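Local coordinates for protein DNA photolyase (Agrobacterium tumefaciens, PDB 4U63) that probably repairs UV-induced cyclobutane pyrimidine dimers in DNA with light-driven electron transfer from bound FAD, using a methenyltetrahydrofolate as antenna, at residues V298-C303 with P396-A401; R119-T124 with G148-E153; T342-V347 with N421-G426. All blocks are in the same frame, centred on the assembly; numbering follows the deposited sequence. Where two conformers were deposited one is given.

Interactions 1 and 2 are neighbours whose centres lie 11 Å apart, and together they join the FAD-binding helices to the α/β part of the photolyase. E301 of interaction 1 makes the link with both carboxylate oxygens: OE1 lies 2.7 Å from ND1 of H152 and OE2 lies 2.8 Å from N of L151, both probable hydrogen bonds to interaction 2. Interaction 1 touches the flavin cofactor directly, while the side chain of L150 in interaction 2 stays about 9 Å from it. Interaction 3 is remote, its centre 26 Å from that of interaction 1 and 36 Å from that of interaction 2; the side chain of V347 lies about 12 Å from FAD.

Interaction 1: V298-C303 with P396-A401; sequences VWREFC and PASNAA. With FAD (flavin-adenine dinucleotide), chain C.
C303 and S398 both set their heteroatom anti to their own carbonyl carbon (chi1 -69° and -58°), which brings the C303 sulfur and the S398 hydroxyl to the adenine from two helices of the all-helical FAD-binding domain. These are helices 287-309 and 398-407, and the folded cofactor, with adenine and isoalloxazine close together as is characteristic of photolyases, rests on the pair. Next to the adenine, the two helices meet through small apolar groups. C303 SG lies against the methyl of A401, 3.6 Å from its CB, while C303 CB meets A397 CB at 4.1 Å. The A397 methyl also reaches C303 O, at 3.6 Å from its CB; this small side chain faces C303 where the CA atoms of C303 and A397 are 5.2 Å apart.

S398 works in two directions. S398 OG sits 3.8 Å from C303 CB, whereas S398 CB faces the pyrimidine part of the flavin ring. The distance from S398 OG to FAD C2A, a carbon of the adenine, is 3.6 Å. C303 SG comes within 3.7 Å of FAD C2A, so a sulfur and a hydroxyl converge on the same edge carbon. One turn back on the first helix, W299 backs the adenine with its CB, and the extended side chain of R300 runs alongside the ribose on its way to the backbone O of Q149. W299 itself stacks on Y168 and meets W405 edge-to-face.

N399, the next residue after S398, meets the flavin near N5 and O4. Its amide nitrogen is held by the backbone O of E384, which should fix the rotation of the amide, and an asparagine near the flavin N5 is familiar from other CPD photolyases. Here N399 OD1 stands 3.3 Å from FAD N5.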
loop_
_atom_site.group_PDB
_atom_site.type_symbol
_atom_site.label_atom_id
_atom_site.label_comp_id
_atom_site.label_asym_id
_atom_site.label_seq_id
_atom_site.Cartn_x
_atom_site.Cartn_y
_atom_site.Cartn_z
ATOM N N VAL A 298 -8.379 -10.088 1.408
ATOM C CA VAL A 298 -8.528 -10.368 2.833
ATOM C C VAL A 298 -7.182 -10.334 3.580
ATOM O O VAL A 298 -7.163 -10.049 4.785
ATOM C CB VAL A 298 -9.329 -11.671 3.044
ATOM C CG1 VAL A 298 -9.357 -12.100 4.500
ATOM C CG2 VAL A 298 -10.766 -11.467 2.541
ATOM N N TRP A 299 -6.067 -10.609 2.907
ATOM C CA TRP A 299 -4.743 -10.378 3.534
ATOM C C TRP A 299 -4.560 -8.899 3.917
ATOM O O TRP A 299 -4.026 -8.602 4.973
ATOM C CB TRP A 299 -3.571 -10.861 2.670
ATOM C CG TRP A 299 -3.283 -12.322 2.838
ATOM C CD1 TRP A 299 -3.657 -13.328 2.011
ATOM C CD2 TRP A 299 -2.578 -12.944 3.931
ATOM N NE1 TRP A 299 -3.219 -14.534 2.492
ATOM C CE2 TRP A 299 -2.560 -14.330 3.676
ATOM C CE3 TRP A 299 -1.951 -12.463 5.091
ATOM C CZ2 TRP A 299 -1.944 -15.243 4.530
ATOM C CZ3 TRP A 299 -1.343 -13.385 5.951
ATOM C CH2 TRP A 299 -1.346 -14.755 5.662
ATOM N N ARG A 300 -5.023 -7.984 3.070
ATOM C CA ARG A 300 -5.025 -6.552 3.425
ATOM C C ARG A 300 -5.858 -6.308 4.695
ATOM O O ARG A 300 -5.405 -5.640 5.635
ATOM C CB ARG A 300 -5.510 -5.690 2.246
ATOM C CG ARG A 300 -5.736 -4.215 2.572
ATOM C CD ARG A 300 -6.036 -3.408 1.313
ATOM N NE ARG A 300 -6.389 -2.017 1.617
ATOM C CZ ARG A 300 -7.600 -1.576 1.960
ATOM N NH1 ARG A 300 -8.653 -2.402 2.039
ATOM N NH2 ARG A 300 -7.774 -0.285 2.216
ATOM N N GLU A 301 -7.062 -6.884 4.723
ATOM C CA GLU A 301 -7.932 -6.809 5.907
ATOM C C GLU A 301 -7.219 -7.302 7.153
ATOM O O GLU A 301 -7.267 -6.663 8.216
ATOM C CB GLU A 301 -9.195 -7.640 5.699
ATOM C CG GLU A 301 -10.082 -7.161 4.557
ATOM C CD GLU A 301 -10.794 -5.863 4.865
ATOM O OE1 GLU A 301 -11.277 -5.670 6.018
ATOM O OE2 GLU A 301 -10.887 -5.027 3.941
ATOM N N PHE A 302 -6.564 -8.455 7.021
ATOM C CA PHE A 302 -5.898 -9.080 8.148
ATOM C C PHE A 302 -4.758 -8.204 8.666
ATOM O O PHE A 302 -4.568 -8.085 9.878
ATOM C CB PHE A 302 -5.393 -10.463 7.745
ATOM C CG PHE A 302 -4.853 -11.278 8.881
ATOM C CD1 PHE A 302 -5.604 -11.483 10.039
ATOM C CD2 PHE A 302 -3.591 -11.894 8.783
ATOM C CE1 PHE A 302 -5.100 -12.250 11.090
ATOM C CE2 PHE A 302 -3.099 -12.666 9.823
ATOM C CZ PHE A 302 -3.854 -12.843 10.983
ATOM N N CYS A 303 -4.002 -7.589 7.754
ATOM C CA CYS A 303 -2.927 -6.674 8.165
ATOM C C CYS A 303 -3.474 -5.520 9.015
ATOM O O CYS A 303 -2.875 -5.151 10.041
ATOM C CB CYS A 303 -2.165 -6.149 6.949
ATOM S SG CYS A 303 -1.178 -7.414 6.112
ATOM N N PRO A 396 0.496 1.528 6.136
ATOM C CA PRO A 396 0.993 1.389 7.519
ATOM C C PRO A 396 0.694 0.028 8.168
ATOM O O PRO A 396 1.366 -0.359 9.117
ATOM C CB PRO A 396 0.268 2.516 8.262
ATOM C CG PRO A 396 -0.976 2.735 7.477
ATOM C CD PRO A 396 -0.598 2.518 6.053
ATOM N N ALA A 397 -0.305 -0.686 7.661
ATOM C CA ALA A 397 -0.617 -2.015 8.153
ATOM C C ALA A 397 0.110 -3.080 7.342
ATOM O O ALA A 397 0.789 -3.934 7.899
ATOM C CB ALA A 397 -2.102 -2.241 8.099
ATOM N N SER A 398 -0.020 -3.032 6.016
ATOM C CA SER A 398 0.506 -4.127 5.194
ATOM C C SER A 398 2.020 -4.190 5.129
ATOM O O SER A 398 2.591 -5.272 5.123
ATOM C CB SER A 398 -0.071 -4.074 3.789
ATOM O OG SER A 398 -1.475 -4.133 3.828
ATOM N N ASN A 399 2.674 -3.035 5.088
ATOM C CA ASN A 399 4.128 -3.008 5.055
ATOM C C ASN A 399 4.697 -3.602 6.357
ATOM O O ASN A 399 5.443 -4.585 6.331
ATOM C CB ASN A 399 4.618 -1.579 4.824
ATOM C CG ASN A 399 6.067 -1.508 4.389
ATOM O OD1 ASN A 399 6.581 -2.403 3.720
ATOM N ND2 ASN A 399 6.735 -0.423 4.765
ATOM N N ALA A 400 4.299 -3.029 7.486
ATOM C CA ALA A 400 4.741 -3.511 8.799
ATOM C C ALA A 400 4.447 -4.992 9.023
ATOM O O ALA A 400 5.317 -5.749 9.444
ATOM C CB ALA A 400 4.094 -2.691 9.913
ATOM N N ALA A 401 3.212 -5.397 8.734
ATOM C CA ALA A 401 2.805 -6.792 8.959
ATOM C C ALA A 401 3.662 -7.759 8.156
ATOM O O ALA A 401 4.136 -8.761 8.672
ATOM C CB ALA A 401 1.346 -6.991 8.611
HETATM P PA FAD C . -2.774 -8.640 -6.154
HETATM O O1A FAD C . -2.107 -9.977 -6.199
HETATM O O2A FAD C . -3.558 -8.188 -7.340
HETATM O O5B FAD C . -3.652 -8.620 -4.811
HETATM C C5B FAD C . -4.814 -7.794 -4.671
HETATM C C4B FAD C . -4.736 -6.914 -3.432
HETATM O O4B FAD C . -4.636 -7.697 -2.245
HETATM C C3B FAD C . -3.530 -6.003 -3.412
HETATM O O3B FAD C . -3.716 -4.840 -4.235
HETATM C C2B FAD C . -3.396 -5.701 -1.935
HETATM O O2B FAD C . -4.288 -4.662 -1.526
HETATM C C1B FAD C . -3.822 -6.997 -1.290
HETATM N N9A FAD C . -2.698 -7.891 -0.933
HETATM C C8A FAD C . -2.174 -8.854 -1.711
HETATM N N7A FAD C . -1.182 -9.511 -1.075
HETATM C C5A FAD C . -1.071 -8.973 0.159
HETATM C C6A FAD C . -0.211 -9.205 1.322
HETATM N N6A FAD C . 0.731 -10.169 1.288
HETATM N N1A FAD C . -0.407 -8.417 2.403
HETATM C C2A FAD C . -1.348 -7.445 2.425
HETATM N N3A FAD C . -2.168 -7.188 1.385
HETATM C C4A FAD C . -2.069 -7.907 0.249
HETATM N N1 FAD C . 1.072 -4.328 0.233
HETATM C C2 FAD C . 0.591 -3.066 0.289
HETATM O O2 FAD C . -0.561 -2.872 -0.161
HETATM N N3 FAD C . 1.313 -2.045 0.814
HETATM C C4 FAD C . 2.561 -2.227 1.316
HETATM O O4 FAD C . 3.221 -1.279 1.816
HETATM C C4X FAD C . 3.152 -3.580 1.276
HETATM N N5 FAD C . 4.408 -3.862 1.730
HETATM C C5X FAD C . 4.898 -5.136 1.694
HETATM C C6 FAD C . 6.164 -5.431 2.183
HETATM C C7 FAD C . 6.680 -6.730 2.138
HETATM C C7M FAD C . 8.061 -7.031 2.673
HETATM C C8 FAD C . 5.871 -7.821 1.552
HETATM C C8M FAD C . 6.375 -9.246 1.481
HETATM C C9 FAD C . 4.623 -7.537 1.066
HETATM C C9A FAD C . 4.085 -6.247 1.106
HETATM N N10 FAD C . 2.786 -5.960 0.591
HETATM C C10 FAD C . 2.305 -4.643 0.676
HETATM C "C1'" FAD C . 1.903 -7.007 0.061
HETATM C "C2'" FAD C . 1.915 -7.335 -1.416
HETATM O "O2'" FAD C . 3.256 -7.630 -1.823
HETATM C "C3'" FAD C . 1.310 -6.227 -2.255
HETATM O "O3'" FAD C . 0.001 -5.900 -1.797
HETATM C "C4'" FAD C . 1.248 -6.687 -3.711
HETATM O "O4'" FAD C . 2.574 -6.797 -4.222
HETATM C "C5'" FAD C . 0.455 -5.684 -4.525
HETATM O "O5'" FAD C . 0.371 -6.063 -5.907
HETATM P P FAD C . -1.082 -6.282 -6.557
HETATM O O1P FAD C . -0.896 -6.584 -8.003
HETATM O O2P FAD C . -1.976 -5.115 -6.244
HETATM O O3P FAD C . -1.607 -7.579 -5.768
#

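Interaction 2: R119-T124 with G148-E153; sequences RRYDPT and GQLLHE. With SO4 (sulfate ion), chain D; SO4 (sulfate ion), chain E.
E153 OE2 is held by two groups of the facing segment: the hydroxyl of Y121 donates to it with OH 2.7 Å from OE2, and R119 NH1 adds a salt bridge whose hydrogen bond is weak, at 3.4 Å and 134°. The tyrosine comes in on the syn side of the carboxylate, 32° out of its plane, and the guanidinium stands nearly perpendicular to the carboxylate. A bend at chi2 of E153 (-76°) turns the acid back toward these partners. Water 2 also donates to Y121 OH and accepts from the backbone N of G148 and of L150.

Both loops follow neighbouring strands, 114-118 and 142-146, of the parallel α/β sheet. The Y121 ring lies between the two loops: L150 CD1 packs over one ring face, 4.1 Å from the centroid, as a CH-pi contact. At the ring edge, in one of two deposited conformers, OE1 of the extended Q149 accepts a hydrogen bond from Y121 N, 3.0 Å away, on a lone pair in the carbonyl plane.

R119 NH2 donates to two sulfates, probably from the crystallisation liquor, and NH1 to the chain D ion as well; NE bonds S145 OG. The weak R119 bond probably gives E153 mainly charge, while the short Y121 bond fixes OE2; the sulfates probably share R119's charge in the crystal.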
loop_
_atom_site.group_PDB
_atom_site.type_symbol
_atom_site.label_atom_id
_atom_site.label_comp_id
_atom_site.label_asym_id
_atom_site.label_seq_id
_atom_site.Cartn_x
_atom_site.Cartn_y
_atom_site.Cartn_z
ATOM N N ARG A 119 -13.823 6.963 7.815
ATOM C CA ARG A 119 -12.950 6.452 8.863
ATOM C C ARG A 119 -11.642 5.958 8.268
ATOM O O ARG A 119 -11.610 5.435 7.133
ATOM C CB ARG A 119 -13.622 5.304 9.613
ATOM C CG ARG A 119 -14.803 5.736 10.432
ATOM C CD ARG A 119 -15.598 4.544 10.917
ATOM N NE ARG A 119 -16.875 4.986 11.455
ATOM C CZ ARG A 119 -17.957 4.223 11.582
ATOM N NH1 ARG A 119 -17.950 2.940 11.204
ATOM N NH2 ARG A 119 -19.065 4.753 12.092
ATOM N N ARG A 120 -10.575 6.166 9.023
ATOM C CA ARG A 120 -9.264 5.624 8.709
ATOM C C ARG A 120 -8.905 4.774 9.895
ATOM O O ARG A 120 -9.119 5.169 11.034
ATOM C CB ARG A 120 -8.228 6.716 8.437
ATOM C CG ARG A 120 -8.028 7.724 9.549
ATOM C CD ARG A 120 -7.147 8.859 9.080
ATOM N NE ARG A 120 -7.165 9.988 10.007
ATOM C CZ ARG A 120 -6.459 11.109 9.853
ATOM N NH1 ARG A 120 -5.659 11.269 8.803
ATOM N NH2 ARG A 120 -6.557 12.081 10.756
ATOM N N TYR A 121 -8.365 3.600 9.626
ATOM C CA TYR A 121 -8.276 2.574 10.644
ATOM C C TYR A 121 -6.875 2.328 11.173
ATOM O O TYR A 121 -6.700 1.489 12.036
ATOM C CB TYR A 121 -8.898 1.295 10.121
ATOM C CG TYR A 121 -10.396 1.393 9.906
ATOM C CD1 TYR A 121 -10.918 1.830 8.699
ATOM C CD2 TYR A 121 -11.287 1.034 10.899
ATOM C CE1 TYR A 121 -12.284 1.913 8.488
ATOM C CE2 TYR A 121 -12.654 1.119 10.703
ATOM C CZ TYR A 121 -13.147 1.557 9.490
ATOM O OH TYR A 121 -14.496 1.636 9.277
ATOM N N ASP A 122 -5.885 3.053 10.659
ATOM C CA ASP A 122 -4.577 3.086 11.299
ATOM C C ASP A 122 -4.755 3.748 12.671
ATOM O O ASP A 122 -5.377 4.809 12.767
ATOM C CB ASP A 122 -3.535 3.821 10.448
ATOM C CG ASP A 122 -3.882 5.272 10.210
ATOM O OD1 ASP A 122 -4.803 5.554 9.414
ATOM O OD2 ASP A 122 -3.223 6.139 10.811
ATOM N N PRO A 123 -4.236 3.118 13.741
ATOM C CA PRO A 123 -4.486 3.674 15.076
ATOM C C PRO A 123 -4.153 5.170 15.276
ATOM O O PRO A 123 -4.920 5.853 15.947
ATOM C CB PRO A 123 -3.632 2.786 15.977
ATOM C CG PRO A 123 -3.667 1.456 15.295
ATOM C CD PRO A 123 -3.601 1.787 13.827
ATOM N N THR A 124 -3.051 5.673 14.705
ATOM C CA THR A 124 -2.696 7.093 14.885
ATOM C C THR A 124 -3.737 8.029 14.262
ATOM O O THR A 124 -4.164 8.995 14.906
ATOM C CB THR A 124 -1.299 7.440 14.334
ATOM O OG1 THR A 124 -1.213 7.088 12.951
ATOM C CG2 THR A 124 -0.212 6.711 15.121
ATOM N N GLY A 148 -15.834 2.085 4.905
ATOM C CA GLY A 148 -15.486 2.038 3.489
ATOM C C GLY A 148 -14.075 1.548 3.211
ATOM O O GLY A 148 -13.859 0.828 2.244
ATOM N N GLN A 149 -13.119 1.936 4.055
ATOM C CA GLN A 149 -11.723 1.567 3.849
ATOM C C GLN A 149 -11.511 0.051 3.938
ATOM O O GLN A 149 -10.686 -0.502 3.208
ATOM C CB GLN A 149 -10.816 2.271 4.866
ATOM C CG GLN A 149 -9.327 1.983 4.662
ATOM C CD GLN A 149 -8.450 2.593 5.733
ATOM O OE1 GLN A 149 -8.924 2.988 6.770
ATOM N NE2 GLN A 149 -7.151 2.655 5.475
ATOM N N LEU A 150 -12.254 -0.599 4.844
ATOM C CA LEU A 150 -12.147 -2.028 5.088
ATOM C C LEU A 150 -13.490 -2.744 4.959
ATOM O O LEU A 150 -14.545 -2.186 5.250
ATOM C CB LEU A 150 -11.616 -2.264 6.514
ATOM C CG LEU A 150 -10.247 -1.674 6.874
ATOM C CD1 LEU A 150 -9.939 -1.894 8.346
ATOM C CD2 LEU A 150 -9.152 -2.272 6.008
ATOM N N LEU A 151 -13.424 -3.997 4.548
ATOM C CA LEU A 151 -14.577 -4.896 4.526
ATOM C C LEU A 151 -15.076 -5.242 5.917
ATOM O O LEU A 151 -16.273 -5.487 6.102
ATOM C CB LEU A 151 -14.212 -6.196 3.809
ATOM C CG LEU A 151 -13.840 -6.092 2.334
ATOM C CD1 LEU A 151 -13.358 -7.437 1.825
ATOM C CD2 LEU A 151 -15.028 -5.598 1.537
ATOM N N HIS A 152 -14.172 -5.272 6.892
ATOM C CA HIS A 152 -14.544 -5.633 8.279
ATOM C C HIS A 152 -14.245 -4.477 9.215
ATOM O O HIS A 152 -13.533 -3.541 8.852
ATOM C CB HIS A 152 -13.821 -6.922 8.717
ATOM C CG HIS A 152 -12.489 -6.693 9.362
ATOM N ND1 HIS A 152 -11.378 -6.304 8.653
ATOM C CD2 HIS A 152 -12.088 -6.806 10.653
ATOM C CE1 HIS A 152 -10.351 -6.177 9.470
ATOM N NE2 HIS A 152 -10.753 -6.477 10.689
ATOM N N GLU A 153 -14.797 -4.562 10.423
ATOM C CA GLU A 153 -14.590 -3.570 11.460
ATOM C C GLU A 153 -13.609 -4.175 12.463
ATOM O O GLU A 153 -13.986 -5.063 13.202
ATOM C CB GLU A 153 -15.924 -3.212 12.131
ATOM C CG GLU A 153 -16.735 -2.137 11.405
ATOM C CD GLU A 153 -16.188 -0.711 11.598
ATOM O OE1 GLU A 153 -15.761 -0.359 12.717
ATOM O OE2 GLU A 153 -16.197 0.076 10.636
HETATM S S SO4 D . -21.708 2.234 11.797
HETATM O O1 SO4 D . -21.213 3.257 12.737
HETATM O O2 SO4 D . -22.967 2.699 11.183
HETATM O O3 SO4 D . -21.963 0.987 12.542
HETATM O O4 SO4 D . -20.703 1.981 10.740
HETATM S S SO4 E . -19.619 8.380 14.191
HETATM O O1 SO4 E . -20.021 8.712 15.570
HETATM O O2 SO4 E . -20.400 9.151 13.209
HETATM O O3 SO4 E . -18.182 8.696 14.058
HETATM O O4 SO4 E . -19.856 6.942 13.943
HETATM O O HOH W 1 -13.681 4.312 5.729
HETATM O O HOH W 2 -14.480 0.284 6.660
HETATM O O HOH W 3 -5.573 4.264 7.323
#

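Interaction 3: T342-V347 with N421-G426; sequences TGYPIV and NPILQG
The first turns of helices 345-357 and 422-429 come together here, closest at I346 and G426, whose CA atoms are 5.5 Å apart. G426 presents bare backbone at this point, and I346 lays its CB against the glycine CA at 4.1 Å. CG2 of I346 reaches one turn earlier on helix 422-429, to the carbonyl of P422: CG1 is anti to the backbone N (chi1 -171°), which directs CG2 to a position 3.3 Å from P422 O. That oxygen is already taken up in the helix, accepting from G426 N, so the methyl merely packs beside a satisfied polar atom.

P422 is touched by three side chains of 342-347. Besides I346 CG2, V347 sets CG2 4.1 Å from P422 CB, the two side chains lying side by side and pointing the same way, and Y344 brings the CD2 side of its ring to P422 CG at 3.9 Å. The neighbouring ring atom CE2 meets I423 CD1 at 4.0 Å.

Both helices begin with a residue at the N-cap position followed by proline. N421 caps its helix with the side chain, OD1 accepting from I423 N at 3.0 Å, although the donor stands 48° out of the carbonyl plane. Y344 takes the N-cap place in the other, and just ahead of it T342 OG1 accepts from Y344 N in an ST turn.

Other parts of the helical FAD-binding domain close over the apolar patch. F371 of helix 362-375 touches both Y344 and P422, and Y435 of helix 434-439 covers I346. The hydroxyl of Y344 reaches beyond the contact to a hydrogen bond with the backbone O of V478.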
loop_
_atom_site.group_PDB
_atom_site.type_symbol
_atom_site.label_atom_id
_atom_site.label_comp_id
_atom_site.label_asym_id
_atom_site.label_seq_id
_atom_site.Cartn_x
_atom_site.Cartn_y
_atom_site.Cartn_z
ATOM N N THR A 342 23.525 -6.381 -4.748
ATOM C CA THR A 342 23.881 -7.471 -3.855
ATOM C C THR A 342 24.671 -8.582 -4.549
ATOM O O THR A 342 25.332 -9.373 -3.881
ATOM C CB THR A 342 22.629 -8.090 -3.227
ATOM O OG1 THR A 342 21.850 -8.752 -4.240
ATOM C CG2 THR A 342 21.783 -7.010 -2.547
ATOM N N GLY A 343 24.588 -8.653 -5.879
ATOM C CA GLY A 343 25.216 -9.738 -6.644
ATOM C C GLY A 343 24.347 -10.991 -6.739
ATOM O O GLY A 343 24.776 -11.993 -7.319
ATOM N N TYR A 344 23.143 -10.934 -6.152
ATOM C CA TYR A 344 22.123 -11.979 -6.266
ATOM C C TYR A 344 21.063 -11.446 -7.229
ATOM O O TYR A 344 20.272 -10.575 -6.857
ATOM C CB TYR A 344 21.512 -12.294 -4.892
ATOM C CG TYR A 344 22.452 -13.073 -4.006
ATOM C CD1 TYR A 344 23.437 -12.422 -3.252
ATOM C CD2 TYR A 344 22.378 -14.465 -3.931
ATOM C CE1 TYR A 344 24.315 -13.137 -2.446
ATOM C CE2 TYR A 344 23.251 -15.186 -3.131
ATOM C CZ TYR A 344 24.218 -14.522 -2.389
ATOM O OH TYR A 344 25.078 -15.252 -1.598
ATOM N N PRO A 345 21.054 -11.941 -8.483
ATOM C CA PRO A 345 20.199 -11.313 -9.513
ATOM C C PRO A 345 18.722 -11.123 -9.165
ATOM O O PRO A 345 18.176 -10.078 -9.456
ATOM C CB PRO A 345 20.372 -12.243 -10.703
ATOM C CG PRO A 345 21.782 -12.713 -10.556
ATOM C CD PRO A 345 21.938 -12.959 -9.083
ATOM N N ILE A 346 18.084 -12.111 -8.553
ATOM C CA ILE A 346 16.651 -11.982 -8.247
ATOM C C ILE A 346 16.398 -10.852 -7.241
ATOM O O ILE A 346 15.416 -10.122 -7.356
ATOM C CB ILE A 346 16.022 -13.332 -7.796
ATOM C CG1 ILE A 346 14.500 -13.233 -7.694
ATOM C CG2 ILE A 346 16.590 -13.819 -6.471
ATOM C CD1 ILE A 346 13.804 -12.980 -9.006
ATOM N N VAL A 347 17.304 -10.712 -6.272
ATOM C CA VAL A 347 17.215 -9.649 -5.268
ATOM C C VAL A 347 17.415 -8.308 -5.958
ATOM O O VAL A 347 16.631 -7.375 -5.781
ATOM C CB VAL A 347 18.263 -9.846 -4.152
ATOM C CG1 VAL A 347 18.307 -8.645 -3.203
ATOM C CG2 VAL A 347 17.969 -11.130 -3.387
ATOM N N ASN A 421 17.962 -20.093 -0.159
ATOM C CA ASN A 421 18.886 -19.454 -1.051
ATOM C C ASN A 421 18.087 -18.643 -2.073
ATOM O O ASN A 421 17.205 -19.189 -2.732
ATOM C CB ASN A 421 19.733 -20.515 -1.755
ATOM C CG ASN A 421 20.974 -19.943 -2.397
ATOM O OD1 ASN A 421 21.010 -18.779 -2.776
ATOM N ND2 ASN A 421 22.009 -20.770 -2.519
ATOM N N PRO A 422 18.380 -17.336 -2.197
ATOM C CA PRO A 422 17.757 -16.514 -3.244
ATOM C C PRO A 422 17.926 -17.106 -4.642
ATOM O O PRO A 422 17.059 -16.940 -5.490
ATOM C CB PRO A 422 18.515 -15.190 -3.161
ATOM C CG PRO A 422 19.135 -15.151 -1.817
ATOM C CD PRO A 422 19.256 -16.547 -1.307
ATOM N N ILE A 423 19.043 -17.790 -4.862
ATOM C CA ILE A 423 19.347 -18.405 -6.152
ATOM C C ILE A 423 18.281 -19.439 -6.494
ATOM O O ILE A 423 17.741 -19.434 -7.595
ATOM C CB ILE A 423 20.735 -19.079 -6.140
ATOM C CG1 ILE A 423 21.833 -18.053 -5.848
ATOM C CG2 ILE A 423 21.046 -19.769 -7.469
ATOM C CD1 ILE A 423 23.010 -18.649 -5.109
ATOM N N LEU A 424 17.989 -20.311 -5.535
ATOM C CA LEU A 424 16.983 -21.363 -5.700
ATOM C C LEU A 424 15.576 -20.778 -5.856
ATOM O O LEU A 424 14.793 -21.237 -6.688
ATOM C CB LEU A 424 17.016 -22.326 -4.506
ATOM C CG LEU A 424 18.311 -23.114 -4.284
ATOM C CD1 LEU A 424 18.269 -23.837 -2.945
ATOM C CD2 LEU A 424 18.555 -24.092 -5.421
ATOM N N GLN A 425 15.258 -19.771 -5.047
ATOM C CA GLN A 425 13.984 -19.056 -5.185
ATOM C C GLN A 425 13.852 -18.442 -6.588
ATOM O O GLN A 425 12.812 -18.571 -7.231
ATOM C CB GLN A 425 13.848 -17.987 -4.100
ATOM C CG GLN A 425 13.511 -18.558 -2.731
ATOM C CD GLN A 425 12.020 -18.812 -2.560
ATOM O OE1 GLN A 425 11.198 -17.902 -2.747
ATOM N NE2 GLN A 425 11.662 -20.035 -2.203
ATOM N N GLY A 426 14.920 -17.794 -7.051
ATOM C CA GLY A 426 14.988 -17.250 -8.410
ATOM C C GLY A 426 14.750 -18.292 -9.492
ATOM O O GLY A 426 13.952 -18.077 -10.392
#